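Local atomic coordinates of SIR4-interacting protein SIF2 (Saccharomyces cerevisiae, PDB entry 1R5M), a protein that antagonizes telomeric silencing in yeast, belongs to the Set3 corepressor complex and may recruit SIR4 to sites away from telomeres. Residues N171-W176 against V210-V215; K219-G224 against I229-I234; G241-H246 against K260-A265. All blocks are in the same frame, centred on the assembly; numbering follows the deposited sequence.

Contact 1. Residues N171-W176 against V210-V215; sequences NVTILW and VDVEWV
Leu175 meets Trp214 at the tight end of this contact. Its CD1 methyl comes up to the six-membered part of the indole, 3.7 Å from Trp214 CH2 and 4.0 Å from Trp214 CZ2. The approach to the ring is oblique, and the two side chains cross at about a right angle. Leu175 CG lies anti to the backbone N (chi1 164°), which brings CD1 to the indole. The indole N-H is used on strand 152-157, the innermost strand of the WD 3 blade that also carries Leu175. There Trp214 NE1 bonds to the backbone O of Lys156. That bond should help fix the rotation of the ring against which the leucine packs.

The packing thins out toward Asn171 and Val210. Thr173 and Val212 face each other, but Thr173 CG2 stays 4.3 Å from Val212 CG1 and their CA atoms are 8.7 Å apart. Thr173 OG1 instead turns back to Asn171 O at 3.3 Å, meeting it from above the carbonyl plane. Val210 lies exposed at this end. Asp211 and Glu213 take no part in the packing; both form salt bridges with Lys156.

No hydrogen bond joins the two segments. Strand 173-177 is the third of its sheet, and strand 213-216 is the first of the next. Between 171-176 and 210-215 there is only side-chain packing; Lys156 of the WD 3 blade adds the polar link. Such packing, the innermost strand of one blade against the third strand of the blade before, is characteristic of the WD40 beta propeller.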
loop_
_atom_site.group_PDB
_atom_site.type_symbol
_atom_site.label_atom_id
_atom_site.label_comp_id
_atom_site.label_asym_id
_atom_site.label_seq_id
_atom_site.Cartn_x
_atom_site.Cartn_y
_atom_site.Cartn_z
ATOM N N ASN A 171 -8.346 2.882 14.605
ATOM C CA ASN A 171 -7.844 1.534 14.822
ATOM C C ASN A 171 -8.891 0.470 15.096
ATOM O O ASN A 171 -8.575 -0.602 15.611
ATOM C CB ASN A 171 -6.782 1.526 15.916
ATOM C CG ASN A 171 -5.464 2.092 15.431
ATOM O OD1 ASN A 171 -4.869 1.585 14.473
ATOM N ND2 ASN A 171 -5.003 3.147 16.082
ATOM N N VAL A 172 -10.142 0.759 14.764
ATOM C CA VAL A 172 -11.171 -0.251 14.927
ATOM C C VAL A 172 -10.854 -1.186 13.770
ATOM O O VAL A 172 -10.743 -0.743 12.626
ATOM C CB VAL A 172 -12.584 0.330 14.760
ATOM C CG1 VAL A 172 -13.612 -0.792 14.723
ATOM C CG2 VAL A 172 -12.888 1.271 15.916
ATOM N N THR A 173 -10.678 -2.464 14.070
ATOM C CA THR A 173 -10.334 -3.445 13.053
ATOM C C THR A 173 -11.416 -4.507 12.978
ATOM O O THR A 173 -11.840 -5.047 13.998
ATOM C CB THR A 173 -8.980 -4.089 13.377
ATOM O OG1 THR A 173 -7.996 -3.056 13.522
ATOM C CG2 THR A 173 -8.551 -5.032 12.267
ATOM N N ILE A 174 -11.853 -4.808 11.760
ATOM C CA ILE A 174 -12.918 -5.779 11.554
ATOM C C ILE A 174 -12.533 -6.922 10.626
ATOM O O ILE A 174 -11.899 -6.702 9.595
ATOM C CB ILE A 174 -14.162 -5.090 10.942
ATOM C CG1 ILE A 174 -14.613 -3.927 11.829
ATOM C CG2 ILE A 174 -15.280 -6.104 10.745
ATOM C CD1 ILE A 174 -15.030 -4.334 13.222
ATOM N N LEU A 175 -12.923 -8.137 11.007
ATOM C CA LEU A 175 -12.699 -9.329 10.198
ATOM C C LEU A 175 -14.066 -9.619 9.589
ATOM O O LEU A 175 -15.041 -9.826 10.315
ATOM C CB LEU A 175 -12.264 -10.515 11.064
ATOM C CG LEU A 175 -12.375 -11.881 10.381
ATOM C CD1 LEU A 175 -11.424 -11.960 9.191
ATOM C CD2 LEU A 175 -12.063 -12.977 11.397
ATOM N N TRP A 176 -14.141 -9.611 8.264
ATOM C CA TRP A 176 -15.401 -9.849 7.568
ATOM C C TRP A 176 -15.421 -11.116 6.743
ATOM O O TRP A 176 -14.393 -11.557 6.235
ATOM C CB TRP A 176 -15.705 -8.744 6.548
ATOM C CG TRP A 176 -15.730 -7.334 7.017
ATOM C CD1 TRP A 176 -14.660 -6.499 7.185
ATOM C CD2 TRP A 176 -16.894 -6.556 7.288
ATOM N NE1 TRP A 176 -15.091 -5.244 7.535
ATOM C CE2 TRP A 176 -16.461 -5.250 7.607
ATOM C CE3 TRP A 176 -18.269 -6.835 7.287
ATOM C CZ2 TRP A 176 -17.355 -4.222 7.925
ATOM C CZ3 TRP A 176 -19.157 -5.813 7.603
ATOM C CH2 TRP A 176 -18.694 -4.522 7.917
ATOM N N VAL A 210 -1.217 1.948 10.909
ATOM C CA VAL A 210 -2.095 2.102 9.758
ATOM C C VAL A 210 -2.074 0.948 8.760
ATOM O O VAL A 210 -2.383 1.137 7.583
ATOM C CB VAL A 210 -1.753 3.401 9.002
ATOM C CG1 VAL A 210 -2.029 4.611 9.890
ATOM C CG2 VAL A 210 -0.284 3.388 8.585
ATOM N N ASP A 211 -1.704 -0.243 9.214
ATOM C CA ASP A 211 -1.674 -1.393 8.315
ATOM C C ASP A 211 -2.061 -2.661 9.070
ATOM O O ASP A 211 -1.982 -2.712 10.297
ATOM C CB ASP A 211 -0.267 -1.556 7.717
ATOM C CG ASP A 211 -0.277 -2.193 6.331
ATOM O OD1 ASP A 211 -1.373 -2.523 5.826
ATOM O OD2 ASP A 211 0.818 -2.352 5.742
ATOM N N VAL A 212 -2.510 -3.664 8.318
ATOM C CA VAL A 212 -2.879 -4.977 8.848
ATOM C C VAL A 212 -2.394 -5.962 7.782
ATOM O O VAL A 212 -2.047 -5.549 6.678
ATOM C CB VAL A 212 -4.408 -5.135 9.033
ATOM C CG1 VAL A 212 -4.919 -4.128 10.060
ATOM C CG2 VAL A 212 -5.117 -4.958 7.704
ATOM N N GLU A 213 -2.373 -7.255 8.085
ATOM C CA GLU A 213 -1.877 -8.209 7.098
ATOM C C GLU A 213 -2.252 -9.653 7.401
ATOM O O GLU A 213 -2.326 -10.051 8.561
ATOM C CB GLU A 213 -0.343 -8.089 7.005
ATOM C CG GLU A 213 0.333 -9.072 6.052
ATOM C CD GLU A 213 0.098 -8.738 4.588
ATOM O OE1 GLU A 213 -0.984 -8.201 4.267
ATOM O OE2 GLU A 213 0.985 -9.021 3.755
ATOM N N TRP A 214 -2.498 -10.432 6.351
ATOM C CA TRP A 214 -2.816 -11.848 6.514
ATOM C C TRP A 214 -1.490 -12.597 6.521
ATOM O O TRP A 214 -0.602 -12.292 5.724
ATOM C CB TRP A 214 -3.667 -12.367 5.347
ATOM C CG TRP A 214 -5.085 -11.904 5.371
ATOM C CD1 TRP A 214 -5.589 -10.771 4.804
ATOM C CD2 TRP A 214 -6.181 -12.549 6.028
ATOM N NE1 TRP A 214 -6.936 -10.669 5.068
ATOM C CE2 TRP A 214 -7.324 -11.749 5.819
ATOM C CE3 TRP A 214 -6.308 -13.730 6.775
ATOM C CZ2 TRP A 214 -8.584 -12.090 6.332
ATOM C CZ3 TRP A 214 -7.562 -14.070 7.285
ATOM C CH2 TRP A 214 -8.682 -13.250 7.060
ATOM N N VAL A 215 -1.353 -13.577 7.409
ATOM C CA VAL A 215 -0.113 -14.350 7.473
ATOM C C VAL A 215 -0.354 -15.828 7.195
ATOM O O VAL A 215 0.561 -16.650 7.289
ATOM C CB VAL A 215 0.591 -14.180 8.840
ATOM C CG1 VAL A 215 0.968 -12.724 9.041
ATOM C CG2 VAL A 215 -0.306 -14.660 9.968
#

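Contact 2. Residues K219-G224 against I229-I234; sequences KFVIPG and IFVYQI
Strands 219-223 and 229-233 form the beta hairpin at the middle of the WD 4 blade and run antiparallel. Backbone bonds join two hydrogen-bonded pairs. Phe220 and Tyr232 bond in both directions, with Tyr232 N to Phe220 O at 2.8 Å. Ile222 and Phe230 do the same, with Ile222 N to Phe230 O at 3.0 Å. Val221 with Val231 is a non-hydrogen-bonded pair between them.

The rings of Phe220, Phe230 and Tyr232 share a face with Ile222, whose CD1 touches Tyr232 CE1 at 3.6 Å. Phe220 CG sits between its backbone N and carbonyl carbon (chi1 56°), and the ring reaches across to its partner. Tyr232 CB makes a CH-pi contact over one face of it, 3.9 Å from the Phe220 ring centroid. The two rings are nearly parallel but slid apart and barely overlap. Trp214 meets Phe220 edge-to-face.

Aliphatic packing covers the other face. Val221 and Val231 lie side by side, pointing the same way, and Val221 CB touches Ile229 CG2 at 3.7 Å. Leu253 of the next blade packs on Val221 and Ile229.

At the turn end, Gly224 CA lies over one face of the Phe230 ring, 4.1 Å from Phe230 CD1.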
loop_
_atom_site.group_PDB
_atom_site.type_symbol
_atom_site.label_atom_id
_atom_site.label_comp_id
_atom_site.label_asym_id
_atom_site.label_seq_id
_atom_site.Cartn_x
_atom_site.Cartn_y
_atom_site.Cartn_z
ATOM N N LYS A 219 -5.094 -16.732 9.324
ATOM C CA LYS A 219 -4.376 -16.044 10.393
ATOM C C LYS A 219 -3.988 -14.657 9.908
ATOM O O LYS A 219 -3.697 -14.468 8.728
ATOM C CB LYS A 219 -3.119 -16.822 10.787
ATOM C CG LYS A 219 -3.379 -18.268 11.189
ATOM C CD LYS A 219 -2.074 -18.991 11.484
ATOM C CE LYS A 219 -2.305 -20.478 11.729
ATOM N NZ LYS A 219 -2.893 -21.151 10.537
ATOM N N PHE A 220 -3.987 -13.692 10.817
ATOM C CA PHE A 220 -3.650 -12.326 10.451
ATOM C C PHE A 220 -3.030 -11.553 11.606
ATOM O O PHE A 220 -3.074 -11.989 12.758
ATOM C CB PHE A 220 -4.905 -11.611 9.939
ATOM C CG PHE A 220 -6.057 -11.614 10.916
ATOM C CD1 PHE A 220 -6.222 -10.574 11.824
ATOM C CD2 PHE A 220 -6.977 -12.657 10.920
ATOM C CE1 PHE A 220 -7.290 -10.569 12.720
ATOM C CE2 PHE A 220 -8.048 -12.664 11.813
ATOM C CZ PHE A 220 -8.205 -11.617 12.716
ATOM N N VAL A 221 -2.440 -10.404 11.289
ATOM C CA VAL A 221 -1.806 -9.566 12.298
ATOM C C VAL A 221 -2.308 -8.128 12.226
ATOM O O VAL A 221 -2.596 -7.609 11.144
ATOM C CB VAL A 221 -0.265 -9.561 12.147
ATOM C CG1 VAL A 221 0.301 -10.950 12.428
ATOM C CG2 VAL A 221 0.120 -9.105 10.745
ATOM N N ILE A 222 -2.431 -7.495 13.389
ATOM C CA ILE A 222 -2.884 -6.114 13.464
ATOM C C ILE A 222 -2.113 -5.385 14.563
ATOM O O ILE A 222 -1.650 -5.999 15.524
ATOM C CB ILE A 222 -4.404 -6.016 13.760
ATOM C CG1 ILE A 222 -4.699 -6.473 15.185
ATOM C CG2 ILE A 222 -5.186 -6.875 12.770
ATOM C CD1 ILE A 222 -6.163 -6.326 15.574
ATOM N N PRO A 223 -1.952 -4.063 14.426
ATOM C CA PRO A 223 -1.228 -3.275 15.425
ATOM C C PRO A 223 -1.894 -3.323 16.795
ATOM O O PRO A 223 -3.116 -3.223 16.905
ATOM C CB PRO A 223 -1.249 -1.866 14.837
ATOM C CG PRO A 223 -1.317 -2.107 13.365
ATOM C CD PRO A 223 -2.328 -3.226 13.274
ATOM N N GLY A 224 -1.076 -3.478 17.830
ATOM C CA GLY A 224 -1.578 -3.512 19.190
ATOM C C GLY A 224 -0.980 -2.348 19.958
ATOM O O GLY A 224 -0.265 -1.528 19.383
ATOM N N ILE A 229 2.541 -6.128 17.884
ATOM C CA ILE A 229 1.780 -6.618 16.738
ATOM C C ILE A 229 1.087 -7.877 17.246
ATOM O O ILE A 229 1.744 -8.829 17.665
ATOM C CB ILE A 229 2.696 -6.981 15.549
ATOM C CG1 ILE A 229 3.410 -5.725 15.040
ATOM C CG2 ILE A 229 1.867 -7.613 14.425
ATOM C CD1 ILE A 229 4.622 -6.022 14.164
ATOM N N PHE A 230 -0.242 -7.871 17.228
ATOM C CA PHE A 230 -1.022 -9.011 17.704
ATOM C C PHE A 230 -1.321 -9.994 16.577
ATOM O O PHE A 230 -1.653 -9.589 15.462
ATOM C CB PHE A 230 -2.341 -8.521 18.316
ATOM C CG PHE A 230 -2.203 -7.943 19.703
ATOM C CD1 PHE A 230 -0.988 -7.430 20.155
ATOM C CD2 PHE A 230 -3.305 -7.889 20.550
ATOM C CE1 PHE A 230 -0.876 -6.875 21.431
ATOM C CE2 PHE A 230 -3.203 -7.335 21.826
ATOM C CZ PHE A 230 -1.985 -6.826 22.267
ATOM N N VAL A 231 -1.201 -11.285 16.873
ATOM C CA VAL A 231 -1.465 -12.327 15.884
ATOM C C VAL A 231 -2.784 -13.004 16.239
ATOM O O VAL A 231 -3.036 -13.305 17.408
ATOM C CB VAL A 231 -0.345 -13.394 15.871
ATOM C CG1 VAL A 231 -0.537 -14.336 14.689
ATOM C CG2 VAL A 231 1.024 -12.719 15.804
ATOM N N TYR A 232 -3.620 -13.237 15.231
ATOM C CA TYR A 232 -4.919 -13.869 15.440
ATOM C C TYR A 232 -5.228 -14.983 14.455
ATOM O O TYR A 232 -4.639 -15.074 13.379
ATOM C CB TYR A 232 -6.055 -12.853 15.309
ATOM C CG TYR A 232 -6.079 -11.757 16.338
ATOM C CD1 TYR A 232 -5.364 -10.576 16.146
ATOM C CD2 TYR A 232 -6.845 -11.885 17.494
ATOM C CE1 TYR A 232 -5.416 -9.546 17.078
ATOM C CE2 TYR A 232 -6.904 -10.862 18.434
ATOM C CZ TYR A 232 -6.188 -9.695 18.218
ATOM O OH TYR A 232 -6.252 -8.675 19.137
ATOM N N GLN A 233 -6.187 -15.816 14.844
ATOM C CA GLN A 233 -6.676 -16.900 14.008
ATOM C C GLN A 233 -8.151 -16.537 13.847
ATOM O O GLN A 233 -8.770 -16.040 14.784
ATOM C CB GLN A 233 -6.527 -18.244 14.719
ATOM C CG GLN A 233 -6.806 -19.444 13.833
ATOM C CD GLN A 233 -6.578 -20.756 14.553
ATOM O OE1 GLN A 233 -7.208 -21.033 15.574
ATOM N NE2 GLN A 233 -5.671 -21.572 14.028
ATOM N N ILE A 234 -8.705 -16.767 12.662
ATOM C CA ILE A 234 -10.097 -16.418 12.382
ATOM C C ILE A 234 -11.148 -16.855 13.401
ATOM O O ILE A 234 -12.058 -16.088 13.715
ATOM C CB ILE A 234 -10.528 -16.949 10.997
ATOM C CG1 ILE A 234 -9.797 -16.178 9.897
ATOM C CG2 ILE A 234 -12.040 -16.814 10.826
ATOM C CD1 ILE A 234 -10.139 -16.642 8.494
#

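Contact 3. Residues G241-H246 against K260-A265; sequences GKLIGH and KLLLSA
This is a contact between neighbouring blades, part polar and part apolar. The outermost strand of one sheet, 241-243, runs into a loop that reaches back over the second strand, 261-266, of the next.

The polar part is one short hydrogen bond, 2.7 Å between His246 NE2 and Ser264 OG. The hydroxyl sits at the edge of the imidazole, in the plane of the ring. Ser264 OG stands between its own backbone N and carbonyl carbon (chi1 62°) and points at the histidine. Both partners are buried, and both have further bonds. His246 ND1 bonds to Asp268 OD2, so both ring nitrogens are bonded, which should hold the ring's rotation. Ser264 OG also bonds to Trp274 NE1. With an alanine here in place of His246, Ser264 and Asp268 would probably each lose a buried mate, and the loop would be held less firmly to the blade.

The apolar part lies beside it. Leu243 CD1 touches Leu262 CD2 at 3.8 Å, one methyl against another. Leu243 also packs on Trp274, so the outer strand rests on the same blade that its loop is bonded to.

Asp268, His246, Ser264 and Trp274 thus form a continuous chain of side-chain hydrogen bonds. This is the Asp-His-Ser-Trp structural tetrad of the WD40 repeat, seen here in WD 5.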
loop_
_atom_site.group_PDB
_atom_site.type_symbol
_atom_site.label_atom_id
_atom_site.label_comp_id
_atom_site.label_asym_id
_atom_site.label_seq_id
_atom_site.Cartn_x
_atom_site.Cartn_y
_atom_site.Cartn_z
ATOM N N GLY A 241 -0.784 -15.012 19.629
ATOM C CA GLY A 241 0.565 -14.591 19.959
ATOM C C GLY A 241 0.736 -13.089 19.850
ATOM O O GLY A 241 -0.138 -12.385 19.342
ATOM N N LYS A 242 1.864 -12.594 20.342
ATOM C CA LYS A 242 2.154 -11.171 20.292
ATOM C C LYS A 242 3.613 -10.970 19.907
ATOM O O LYS A 242 4.514 -11.572 20.496
ATOM C CB LYS A 242 1.861 -10.522 21.648
ATOM C CG LYS A 242 0.400 -10.634 22.068
ATOM C CD LYS A 242 0.133 -9.949 23.399
ATOM C CE LYS A 242 -1.327 -10.095 23.800
ATOM N NZ LYS A 242 -1.624 -9.426 25.097
ATOM N N LEU A 243 3.832 -10.137 18.895
ATOM C CA LEU A 243 5.171 -9.840 18.412
ATOM C C LEU A 243 5.600 -8.528 19.063
ATOM O O LEU A 243 5.102 -7.457 18.718
ATOM C CB LEU A 243 5.146 -9.719 16.887
ATOM C CG LEU A 243 4.451 -10.898 16.190
ATOM C CD1 LEU A 243 4.497 -10.710 14.681
ATOM C CD2 LEU A 243 5.121 -12.209 16.580
ATOM N N ILE A 244 6.517 -8.630 20.021
ATOM C CA ILE A 244 6.994 -7.466 20.757
ATOM C C ILE A 244 8.380 -7.023 20.306
ATOM O O ILE A 244 9.291 -7.840 20.183
ATOM C CB ILE A 244 7.047 -7.764 22.275
ATOM C CG1 ILE A 244 5.680 -8.258 22.762
ATOM C CG2 ILE A 244 7.463 -6.514 23.039
ATOM C CD1 ILE A 244 4.552 -7.269 22.559
ATOM N N GLY A 245 8.529 -5.725 20.067
ATOM C CA GLY A 245 9.812 -5.202 19.632
ATOM C C GLY A 245 9.785 -3.732 19.256
ATOM O O GLY A 245 10.649 -2.965 19.677
ATOM N N HIS A 246 8.800 -3.327 18.459
ATOM C CA HIS A 246 8.699 -1.929 18.046
ATOM C C HIS A 246 8.346 -0.996 19.201
ATOM O O HIS A 246 7.687 -1.404 20.160
ATOM C CB HIS A 246 7.664 -1.780 16.928
ATOM C CG HIS A 246 8.139 -2.272 15.598
ATOM N ND1 HIS A 246 9.226 -1.725 14.949
ATOM C CD2 HIS A 246 7.664 -3.245 14.783
ATOM C CE1 HIS A 246 9.399 -2.338 13.791
ATOM N NE2 HIS A 246 8.463 -3.263 13.666
ATOM N N LYS A 260 7.724 -17.278 4.319
ATOM C CA LYS A 260 6.884 -17.272 5.518
ATOM C C LYS A 260 7.327 -16.290 6.598
ATOM O O LYS A 260 7.196 -16.558 7.794
ATOM C CB LYS A 260 6.810 -18.684 6.114
ATOM C CG LYS A 260 6.337 -19.746 5.134
ATOM C CD LYS A 260 4.950 -19.436 4.589
ATOM C CE LYS A 260 4.470 -20.529 3.643
ATOM N NZ LYS A 260 3.143 -20.203 3.050
ATOM N N LEU A 261 7.850 -15.146 6.174
ATOM C CA LEU A 261 8.295 -14.131 7.116
ATOM C C LEU A 261 7.443 -12.879 7.003
ATOM O O LEU A 261 6.964 -12.536 5.924
ATOM C CB LEU A 261 9.755 -13.758 6.855
ATOM C CG LEU A 261 10.798 -14.869 7.013
ATOM C CD1 LEU A 261 12.166 -14.333 6.617
ATOM C CD2 LEU A 261 10.817 -15.366 8.454
ATOM N N LEU A 262 7.261 -12.208 8.133
ATOM C CA LEU A 262 6.493 -10.974 8.187
ATOM C C LEU A 262 7.444 -9.794 8.293
ATOM O O LEU A 262 8.352 -9.794 9.125
ATOM C CB LEU A 262 5.573 -10.965 9.410
ATOM C CG LEU A 262 4.829 -9.647 9.660
ATOM C CD1 LEU A 262 3.781 -9.433 8.571
ATOM C CD2 LEU A 262 4.174 -9.679 11.033
ATOM N N LEU A 263 7.240 -8.798 7.438
ATOM C CA LEU A 263 8.037 -7.580 7.461
ATOM C C LEU A 263 7.175 -6.505 8.109
ATOM O O LEU A 263 6.011 -6.338 7.741
ATOM C CB LEU A 263 8.396 -7.140 6.035
ATOM C CG LEU A 263 8.797 -5.669 5.860
ATOM C CD1 LEU A 263 10.144 -5.401 6.521
ATOM C CD2 LEU A 263 8.869 -5.345 4.375
ATOM N N SER A 264 7.723 -5.799 9.093
ATOM C CA SER A 264 6.983 -4.716 9.726
ATOM C C SER A 264 7.845 -3.457 9.725
ATOM O O SER A 264 9.073 -3.536 9.737
ATOM C CB SER A 264 6.595 -5.082 11.168
ATOM O OG SER A 264 7.739 -5.289 11.981
ATOM N N ALA A 265 7.195 -2.300 9.662
ATOM C CA ALA A 265 7.900 -1.021 9.704
ATOM C C ALA A 265 7.181 -0.202 10.758
ATOM O O ALA A 265 5.980 -0.384 10.986
ATOM C CB ALA A 265 7.844 -0.320 8.356
#

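Along the chain the three contacts come in series; none nests in or crosses another. Contact 1 comes first and closes a loop of 33 residues, part of it not modelled, between the WD 3 blade and the innermost strand of the next. Contact 2 then closes a four-residue turn inside that next blade. Contact 3 closes 13 residues and joins the blade's outermost strand to the WD 5 blade. The sheet of strands 213-216, 219-223, 229-233 and 241-243 thus links all three. Glu213 O to Val221 N (2.8 Å) probably bonds contact 1 to contact 2, and Ile229 O to Leu243 N (2.8 Å) contact 2 to contact 3.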